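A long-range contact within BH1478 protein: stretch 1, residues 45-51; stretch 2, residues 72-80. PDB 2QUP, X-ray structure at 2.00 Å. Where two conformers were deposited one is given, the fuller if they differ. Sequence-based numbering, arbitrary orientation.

Stretch 1, residues 45-51: ALMSKID
Stretch 2, residues 72-80: LVKEFVGDA

Both stretches are helical throughout, and each belongs to a helix that extends beyond it in both directions. Their phi/psi pairs cluster near -62/-43, with Met47 at -65/-30 and Phe76 at -63/-55 marking modest departures. The usual i to i+4 ladder holds them: Ile50 N donates to Leu46 O at 2.9 Å, Asp51 N to Met47 O at 2.8 Å, Phe76 N to Leu72 O at 3.0 Å, and Ala80 N to Phe76 O at 2.7 Å. At the start of stretch 1 the bond from Lys49 N to Ala45 O is weak, at 3.4 Å.

The helices run nearly antiparallel, with N-to-C directions 155° apart (signed crossing angle -155°) and axes approaching to 9.9 Å. Two pairs set the register: the CA atoms of Leu46 and Phe76 lie 6.8 Å apart, and those of Ile50 and Leu72 6.2 Å. Each pair is one helical turn from the other, so the chains pass in opposite senses while keeping step. The contact buries 422 Å², summed over both sides, and no hydrogen bond crosses it; it rests on the packing of side chains.

Leu46 points toward the other helix and acts as a knob in the hole formed by Leu72, Glu75, Phe76 and Asp79. Its rotamer is t, p (chi1 -158°, chi2 37°). Leu46 CD2 reaches the backbone of the partner helix, 3.8 Å from Phe76 CA, while Leu46 CD1 lies 4.0 Å from Leu72 CD2 and 3.6 Å from Glu75 OE2. A branched aliphatic end suits such a pocket because its two methyls can fill different parts of it. Glu75, extended with all three chi angles near 180°, lies at the exposed margin, where its carboxylate can remain accessible to solvent.

The CA-to-CB bond of Phe76 points toward stretch 1, and its broad ring (chi1 t, -169°; chi2 100°) packs against that stretch. Leu46 CG lies at the ring edge, 4.1 Å from Phe76 CD1. Met47 leaves its backbone sideways, but chi angles of t, p, p (-172°, 43°, 77°) bring its end nearer. Met47 CE sits over one face, 3.5 Å from Phe76 CE1 and 3.9 Å from the ring centroid, 27° off the normal, a CH-pi contact. A flexible, unbranched thioether chain is well suited to placing a methyl over an aromatic face.

Ile50, in m, t (chi1 -67°, chi2 172°), also starts sideways and ends nearer. Ile50 CD1 approaches Phe76 CD1 at 3.6 Å, Ile50 CG1 meets Leu72 CB at 3.7 Å, and Ile50 CG2 lies 4.1 Å from Val73 CG2. The beta-branched shape thus serves three neighbours at once, even though Val73 (chi1 t) has its CA-to-CB bond directed away.

Leu72, m, t (-71°, 177°), points toward stretch 1 and places Leu72 CD1 4.0 Å from Lys49 CB. Lys49 begins toward the partner, but its end leads away (m, t, t, p), so its aliphatic base packs while its amine remains at the exposed surface.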

# COMPACT_ATOMS: atom_id res chain seq x y z
N ALA A 45 2.96 10.00 3.21
CA ALA A 45 4.37 10.20 2.90
C ALA A 45 5.01 8.97 2.25
O ALA A 45 5.74 9.09 1.29
CB ALA A 45 5.14 10.61 4.18
N LEU A 46 4.69 7.79 2.79
CA LEU A 46 5.09 6.52 2.21
C LEU A 46 4.51 6.29 0.81
O LEU A 46 5.18 5.79 -0.07
CB LEU A 46 4.64 5.40 3.13
CG LEU A 46 5.31 4.03 3.08
CD1 LEU A 46 6.84 4.14 2.83
CD2 LEU A 46 5.04 3.36 4.39
N MET A 47 3.25 6.66 0.61
CA MET A 47 2.61 6.51 -0.70
C MET A 47 3.25 7.42 -1.78
O MET A 47 3.26 7.08 -2.97
CB MET A 47 1.12 6.81 -0.54
CG MET A 47 0.23 6.53 -1.75
SD MET A 47 0.55 4.98 -2.62
CE MET A 47 -0.22 3.80 -1.52
N SER A 48 3.78 8.56 -1.35
CA SER A 48 4.51 9.46 -2.23
C SER A 48 5.77 8.79 -2.77
O SER A 48 6.02 8.79 -3.98
CB SER A 48 4.86 10.77 -1.51
OG SER A 48 3.75 11.65 -1.47
N LYS A 49 6.56 8.21 -1.86
CA LYS A 49 7.69 7.33 -2.20
C LYS A 49 7.27 6.17 -3.11
O LYS A 49 7.85 5.94 -4.15
CB LYS A 49 8.29 6.77 -0.94
CG LYS A 49 9.02 7.81 -0.12
CD LYS A 49 9.53 7.18 1.17
CE LYS A 49 10.48 8.11 1.87
NZ LYS A 49 9.72 8.98 2.81
N ILE A 50 6.22 5.47 -2.71
CA ILE A 50 5.69 4.36 -3.50
C ILE A 50 5.32 4.79 -4.93
O ILE A 50 5.64 4.07 -5.88
CB ILE A 50 4.52 3.67 -2.78
CG1 ILE A 50 5.00 2.96 -1.51
CG2 ILE A 50 3.89 2.60 -3.63
CD1 ILE A 50 3.86 2.44 -0.67
N ASP A 51 4.68 5.95 -5.07
CA ASP A 51 4.35 6.50 -6.40
C ASP A 51 5.59 6.75 -7.26
O ASP A 51 5.63 6.43 -8.45
CB ASP A 51 3.61 7.83 -6.26
CG ASP A 51 2.15 7.65 -5.98
OD1 ASP A 51 1.58 6.61 -6.35
OD2 ASP A 51 1.57 8.58 -5.38
N LEU A 72 8.98 -1.00 -0.12
CA LEU A 72 8.12 0.09 0.27
C LEU A 72 6.68 -0.39 0.43
O LEU A 72 6.00 -0.02 1.39
CB LEU A 72 8.22 1.23 -0.76
CG LEU A 72 9.50 2.05 -0.82
CD1 LEU A 72 9.37 3.05 -1.94
CD2 LEU A 72 9.74 2.79 0.50
N VAL A 73 6.20 -1.20 -0.53
CA VAL A 73 4.83 -1.63 -0.54
C VAL A 73 4.55 -2.50 0.68
O VAL A 73 3.55 -2.29 1.38
CB VAL A 73 4.48 -2.40 -1.84
CG1 VAL A 73 3.16 -3.11 -1.64
CG2 VAL A 73 4.35 -1.44 -2.98
N LYS A 74 5.46 -3.43 0.94
CA LYS A 74 5.42 -4.30 2.12
C LYS A 74 5.41 -3.50 3.43
O LYS A 74 4.75 -3.88 4.40
CB LYS A 74 6.62 -5.27 2.10
CG LYS A 74 6.59 -6.42 3.12
CD LYS A 74 7.65 -7.48 2.78
CE LYS A 74 7.92 -8.41 3.96
NZ LYS A 74 9.30 -9.01 3.93
N GLU A 75 6.14 -2.39 3.46
CA GLU A 75 6.10 -1.51 4.65
C GLU A 75 4.76 -0.78 4.84
O GLU A 75 4.31 -0.57 5.97
CB GLU A 75 7.21 -0.48 4.58
CG GLU A 75 7.30 0.36 5.85
CD GLU A 75 8.27 1.49 5.72
OE1 GLU A 75 8.54 2.18 6.74
OE2 GLU A 75 8.77 1.68 4.59
N PHE A 76 4.17 -0.37 3.73
CA PHE A 76 2.87 0.28 3.70
C PHE A 76 1.78 -0.66 4.21
O PHE A 76 1.03 -0.27 5.10
CB PHE A 76 2.52 0.71 2.26
CG PHE A 76 1.31 1.61 2.17
CD1 PHE A 76 1.47 2.99 2.03
CD2 PHE A 76 0.01 1.08 2.22
CE1 PHE A 76 0.34 3.85 1.93
CE2 PHE A 76 -1.13 1.91 2.14
CZ PHE A 76 -0.97 3.30 1.98
N VAL A 77 1.68 -1.85 3.62
CA VAL A 77 0.74 -2.88 4.03
C VAL A 77 0.73 -3.08 5.55
O VAL A 77 -0.32 -3.02 6.17
CB VAL A 77 0.95 -4.20 3.31
CG1 VAL A 77 0.02 -5.30 3.88
CG2 VAL A 77 0.67 -4.03 1.81
N GLY A 78 1.91 -3.29 6.13
CA GLY A 78 2.05 -3.42 7.59
C GLY A 78 1.38 -2.29 8.31
O GLY A 78 0.55 -2.51 9.19
N ASP A 79 1.72 -1.06 7.93
CA ASP A 79 1.23 0.13 8.63
C ASP A 79 -0.23 0.43 8.36
O ASP A 79 -0.92 0.95 9.23
CB ASP A 79 2.08 1.35 8.28
CG ASP A 79 3.46 1.30 8.90
OD1 ASP A 79 4.33 2.08 8.46
OD2 ASP A 79 3.68 0.49 9.83
N ALA A 80 -0.70 0.14 7.15
CA ALA A 80 -2.09 0.34 6.78
C ALA A 80 -3.05 -0.64 7.43
O ALA A 80 -4.15 -0.23 7.84
CB ALA A 80 -2.25 0.31 5.28